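Local coordinates for kallikrein-10 (PDB 5LPE), which is a secreted, zymogen-like serine peptidase of the kallikrein subfamily that is inhibited by zinc and has a tumour-suppressor role in breast and prostate cancer, at residues S14-Q18 with P109-L114; F27-V32 with D186-P190. One frame throughout, in Å; residues are numbered along the deposited sequence.

Contact 1: S14-Q18 with P109-L114; sequences SQPWQ and PRVRAL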
loop_
_atom_site.group_PDB
_atom_site.type_symbol
_atom_site.label_atom_id
_atom_site.label_comp_id
_atom_site.label_asym_id
_atom_site.label_seq_id
_atom_site.Cartn_x
_atom_site.Cartn_y
_atom_site.Cartn_z
ATOM N N SER A 14 11.341 -11.856 1.599
ATOM C CA SER A 14 10.882 -10.588 2.131
ATOM C C SER A 14 9.512 -10.264 1.545
ATOM O O SER A 14 9.046 -10.905 0.596
ATOM C CB SER A 14 11.886 -9.475 1.828
ATOM O OG SER A 14 12.211 -9.449 0.450
ATOM N N GLN A 15 8.834 -9.309 2.164
ATOM C CA GLN A 15 7.475 -8.934 1.789
ATOM C C GLN A 15 6.487 -10.102 1.791
ATOM O O GLN A 15 5.767 -10.313 0.801
ATOM C CB GLN A 15 7.471 -8.234 0.437
ATOM C CG GLN A 15 8.085 -6.838 0.488
ATOM C CD GLN A 15 9.582 -6.868 0.303
ATOM O OE1 GLN A 15 10.072 -7.377 -0.692
ATOM N NE2 GLN A 15 10.318 -6.330 1.260
ATOM N N PRO A 16 6.383 -10.857 2.892
ATOM C CA PRO A 16 5.342 -11.897 2.981
ATOM C C PRO A 16 3.935 -11.344 3.056
ATOM O O PRO A 16 2.977 -12.102 2.881
ATOM C CB PRO A 16 5.702 -12.640 4.273
ATOM C CG PRO A 16 6.342 -11.592 5.119
ATOM C CD PRO A 16 7.134 -10.740 4.157
ATOM N N TRP A 17 3.785 -10.063 3.352
ATOM C CA TRP A 17 2.507 -9.369 3.427
ATOM C C TRP A 17 2.050 -8.799 2.089
ATOM O O TRP A 17 0.951 -8.249 2.016
ATOM C CB TRP A 17 2.633 -8.224 4.431
ATOM C CG TRP A 17 3.897 -7.434 4.168
ATOM C CD1 TRP A 17 4.095 -6.517 3.181
ATOM C CD2 TRP A 17 5.142 -7.534 4.875
ATOM N NE1 TRP A 17 5.378 -6.027 3.241
ATOM C CE2 TRP A 17 6.037 -6.633 4.275
ATOM C CE3 TRP A 17 5.575 -8.279 5.970
ATOM C CZ2 TRP A 17 7.336 -6.466 4.728
ATOM C CZ3 TRP A 17 6.856 -8.112 6.410
ATOM C CH2 TRP A 17 7.722 -7.215 5.797
ATOM N N GLN A 18 2.879 -8.872 1.052
ATOM C CA GLN A 18 2.502 -8.361 -0.260
ATOM C C GLN A 18 1.300 -9.113 -0.816
ATOM O O GLN A 18 1.250 -10.344 -0.775
ATOM C CB GLN A 18 3.681 -8.479 -1.229
ATOM C CG GLN A 18 3.600 -7.559 -2.425
ATOM C CD GLN A 18 3.811 -6.099 -2.061
ATOM O OE1 GLN A 18 4.046 -5.765 -0.893
ATOM N NE2 GLN A 18 3.742 -5.215 -3.070
ATOM N N PRO A 109 5.915 -18.917 6.976
ATOM C CA PRO A 109 7.128 -18.136 6.810
ATOM C C PRO A 109 6.917 -17.245 5.603
ATOM O O PRO A 109 7.312 -16.112 5.513
ATOM C CB PRO A 109 8.163 -19.175 6.424
ATOM C CG PRO A 109 7.464 -20.443 6.216
ATOM C CD PRO A 109 6.010 -20.216 6.313
ATOM N N ARG A 110 6.286 -17.877 4.642
ATOM C CA ARG A 110 5.896 -17.391 3.342
ATOM C C ARG A 110 4.852 -16.282 3.247
ATOM O O ARG A 110 4.898 -15.465 2.367
ATOM C CB ARG A 110 5.373 -18.596 2.627
ATOM C CG ARG A 110 4.135 -19.098 3.305
ATOM C CD ARG A 110 3.869 -20.436 2.748
ATOM N NE ARG A 110 4.951 -21.303 3.168
ATOM C CZ ARG A 110 5.264 -22.451 2.582
ATOM N NH1 ARG A 110 6.253 -23.194 3.058
ATOM N NH2 ARG A 110 4.592 -22.850 1.523
ATOM N N VAL A 111 3.875 -16.317 4.125
ATOM C CA VAL A 111 2.829 -15.335 4.172
ATOM C C VAL A 111 2.566 -14.921 5.595
ATOM O O VAL A 111 2.164 -15.710 6.350
ATOM C CB VAL A 111 1.536 -15.963 3.630
ATOM C CG1 VAL A 111 0.364 -15.046 3.762
ATOM C CG2 VAL A 111 1.685 -16.323 2.193
ATOM N N ARG A 112 2.749 -13.682 5.958
ATOM C CA ARG A 112 2.458 -13.167 7.289
ATOM C C ARG A 112 1.793 -11.806 7.173
ATOM O O ARG A 112 1.993 -11.070 6.207
ATOM C CB ARG A 112 3.715 -12.989 8.162
ATOM C CG ARG A 112 4.516 -14.214 8.501
ATOM C CD ARG A 112 6.006 -14.024 8.200
ATOM N NE ARG A 112 6.533 -12.738 8.655
ATOM C CZ ARG A 112 7.802 -12.352 8.500
ATOM N NH1 ARG A 112 8.687 -13.151 7.912
ATOM N NH2 ARG A 112 8.193 -11.159 8.938
ATOM N N ALA A 113 1.061 -11.431 8.207
ATOM C CA ALA A 113 0.626 -10.048 8.261
ATOM C C ALA A 113 1.827 -9.117 8.488
ATOM O O ALA A 113 2.888 -9.522 8.977
ATOM C CB ALA A 113 -0.430 -9.851 9.352
ATOM N N LEU A 114 1.643 -7.850 8.097
ATOM C CA LEU A 114 2.569 -6.747 8.357
ATOM C C LEU A 114 2.123 -5.993 9.609
ATOM O O LEU A 114 0.974 -5.538 9.687
ATOM C CB LEU A 114 2.636 -5.800 7.151
ATOM C CG LEU A 114 3.905 -5.061 6.697
ATOM C CD1 LEU A 114 3.486 -3.813 5.930
ATOM C CD2 LEU A 114 4.942 -4.786 7.783
#
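P109 and R110 run past the P16 ring and offer it backbone: P16 CB lies 4.0 Å from P109 O and 3.5 Å from R110 O. The CA-to-CB bond of V111 points away from residues 14-18 and its side chain packs on L33, while its CA makes a CA-H...O contact of 3.5 Å with P16 O, which also accepts a weak hydrogen bond from R112 N at 3.5 Å. P16 and W17 are central in a type I turn from Q15 to Q18 (Q18 N to Q15 O, 3.2 Å), leading into the first strand of the N-terminal barrel of this trypsin-like fold; residues 109-114 belong to the connection between the two barrels. R112 lays its guanidinium over the proline, NE 3.7 Å from P16 CG, with NH2 at the edge of the indole. Beyond A113, L114 lies over one face of the W17 indole in a CH-pi contact, L114 CG 3.4 Å from the five-membered ring's centroid; this broad apolar face suits a branched leucine.

Contact 2: F27-V32 with D186-P190; sequences FHCAGV and DSGGP
Strand 27-32 of the N-terminal barrel lies against residues 186-190, the DSGGP of the trypsin family's GDSGGP signature, whose serine, S187, is the nucleophile by similarity. The segments run in the same direction, in the register C29 to S187 (CA-CA 5.0 Å), A30 to G188 (4.6 Å) and V32 to P190 (6.3 Å). The strand is extended except at H28 (phi/psi -128/-64), where H28 and C29 both face L21 in a classic beta bulge. The loop takes D186 at -112/-115, S187 at -165/122, G188 at 95/-9 and G189 at -59/151.

One backbone hydrogen bond joins the segments: A30 N donates to S187 O at 2.5 Å. A CA-H...O contact, G188 CA to A30 O at 3.2 Å, follows it. Glycine is required at 188, since a CB would clash with A30 O and with the preceding carbonyl.

Packing is close because A30 is small: its CB points toward the loop, 3.8 Å from D186 CB and 3.6 Å from G189 N. C29 (chi1 m) sets CB 3.2 Å from S187 O, and its SG, in the disulfide with C45, lies 3.7 Å from S187 OG. V32 (chi1 t) brings CG2 to 3.4 Å from P190 CB, an apolar end to the contact.

The polar side chains find partners elsewhere. D186 (chi1 m) is hydrogen-bonded, OD1 to T134 OG1 and OD2 to W132 N; S187 OG (chi1 t) is hydrogen-bonded to H44 NE2, its inferred charge-relay partner. The contact thus holds the probable nucleophile by its backbone while its hydroxyl engages the histidine.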
loop_
_atom_site.group_PDB
_atom_site.type_symbol
_atom_site.label_atom_id
_atom_site.label_comp_id
_atom_site.label_asym_id
_atom_site.label_seq_id
_atom_site.Cartn_x
_atom_site.Cartn_y
_atom_site.Cartn_z
ATOM N N PHE A 27 -5.451 -7.658 -13.316
ATOM C CA PHE A 27 -4.820 -7.003 -12.182
ATOM C C PHE A 27 -5.506 -5.683 -11.873
ATOM O O PHE A 27 -5.910 -4.946 -12.773
ATOM C CB PHE A 27 -3.354 -6.746 -12.463
ATOM C CG PHE A 27 -2.601 -6.226 -11.282
ATOM C CD1 PHE A 27 -2.104 -7.103 -10.326
ATOM C CD2 PHE A 27 -2.385 -4.862 -11.120
ATOM C CE1 PHE A 27 -1.403 -6.633 -9.235
ATOM C CE2 PHE A 27 -1.680 -4.382 -10.025
ATOM C CZ PHE A 27 -1.185 -5.265 -9.086
ATOM N N HIS A 28 -5.619 -5.369 -10.590
ATOM C CA HIS A 28 -6.284 -4.133 -10.210
ATOM C C HIS A 28 -5.407 -3.309 -9.275
ATOM O O HIS A 28 -4.995 -2.200 -9.618
ATOM C CB HIS A 28 -7.635 -4.430 -9.553
ATOM C CG HIS A 28 -8.636 -3.327 -9.709
ATOM N ND1 HIS A 28 -9.226 -3.022 -10.919
ATOM C CD2 HIS A 28 -9.156 -2.461 -8.810
ATOM C CE1 HIS A 28 -10.074 -2.022 -10.754
ATOM N NE2 HIS A 28 -10.050 -1.662 -9.483
ATOM N N CYS A 29 -5.122 -3.832 -8.091
ATOM C CA CYS A 29 -4.387 -3.072 -7.104
ATOM C C CYS A 29 -3.486 -3.991 -6.307
ATOM O O CYS A 29 -3.645 -5.211 -6.301
ATOM C CB CYS A 29 -5.325 -2.336 -6.149
ATOM S SG CYS A 29 -5.988 -0.839 -6.867
ATOM N N ALA A 30 -2.542 -3.380 -5.612
ATOM C CA ALA A 30 -1.836 -4.088 -4.565
ATOM C C ALA A 30 -2.513 -3.790 -3.237
ATOM O O ALA A 30 -3.431 -2.972 -3.146
ATOM C CB ALA A 30 -0.360 -3.694 -4.551
ATOM N N GLY A 31 -2.038 -4.462 -2.198
ATOM C CA GLY A 31 -2.644 -4.377 -0.877
ATOM C C GLY A 31 -1.715 -5.022 0.123
ATOM O O GLY A 31 -0.722 -5.659 -0.237
ATOM N N VAL A 32 -2.032 -4.844 1.392
ATOM C CA VAL A 32 -1.204 -5.433 2.431
ATOM C C VAL A 32 -2.044 -6.357 3.288
ATOM O O VAL A 32 -3.212 -6.090 3.567
ATOM C CB VAL A 32 -0.544 -4.363 3.311
ATOM C CG1 VAL A 32 0.762 -4.899 3.862
ATOM C CG2 VAL A 32 -0.324 -3.150 2.518
ATOM N N ASP A 186 2.714 -0.157 -7.581
ATOM C CA ASP A 186 1.461 -0.560 -8.088
ATOM C C ASP A 186 0.389 0.439 -7.710
ATOM O O ASP A 186 0.424 1.540 -8.163
ATOM C CB ASP A 186 1.195 -1.960 -7.611
ATOM C CG ASP A 186 2.313 -2.921 -7.977
ATOM O OD1 ASP A 186 2.548 -3.167 -9.142
ATOM O OD2 ASP A 186 2.979 -3.460 -7.116
ATOM N N SER A 187 -0.580 0.092 -6.906
ATOM C CA SER A 187 -1.638 1.019 -6.516
ATOM C C SER A 187 -2.186 0.252 -5.381
ATOM O O SER A 187 -2.532 -0.867 -5.550
ATOM C CB SER A 187 -2.653 1.183 -7.636
ATOM O OG SER A 187 -3.717 2.031 -7.299
ATOM N N GLY A 188 -2.203 0.822 -4.210
ATOM C CA GLY A 188 -2.641 0.128 -3.037
ATOM C C GLY A 188 -1.467 -0.470 -2.313
ATOM O O GLY A 188 -1.608 -0.928 -1.249
ATOM N N GLY A 189 -0.310 -0.436 -2.945
ATOM C CA GLY A 189 0.918 -0.967 -2.429
ATOM C C GLY A 189 1.362 -0.366 -1.144
ATOM O O GLY A 189 1.048 0.750 -0.881
ATOM N N PRO A 190 2.086 -1.133 -0.335
ATOM C CA PRO A 190 2.534 -0.601 0.964
ATOM C C PRO A 190 3.810 0.234 0.904
ATOM O O PRO A 190 4.709 -0.003 0.104
ATOM C CB PRO A 190 2.767 -1.871 1.795
ATOM C CG PRO A 190 3.032 -2.961 0.801
ATOM C CD PRO A 190 2.370 -2.581 -0.490
#

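In the fold
The two contacts lie 14 Å apart, centre to centre, and meet through strand 26-35: W17 CD1 and L114 CD1 of contact 1 pack on V32 CG1 of contact 2 at 3.8 and 3.6 Å, while Q18 OE1 lies 3.4 Å from P190 CG. V192 also touches W17 and L114, continuing this packing onto strand 190-193 of the second barrel. Contact 1 is away from the annotated sites, whereas contact 2 reaches the catalytic centre inferred by similarity: the S187 side chain is about 3 Å from that of H44 and about 7 Å from that of D95. The zinc ion is coordinated by H44 and D95, two members of the inferred charge relay, together with D92, and sits about 6 Å from the S187 side chain.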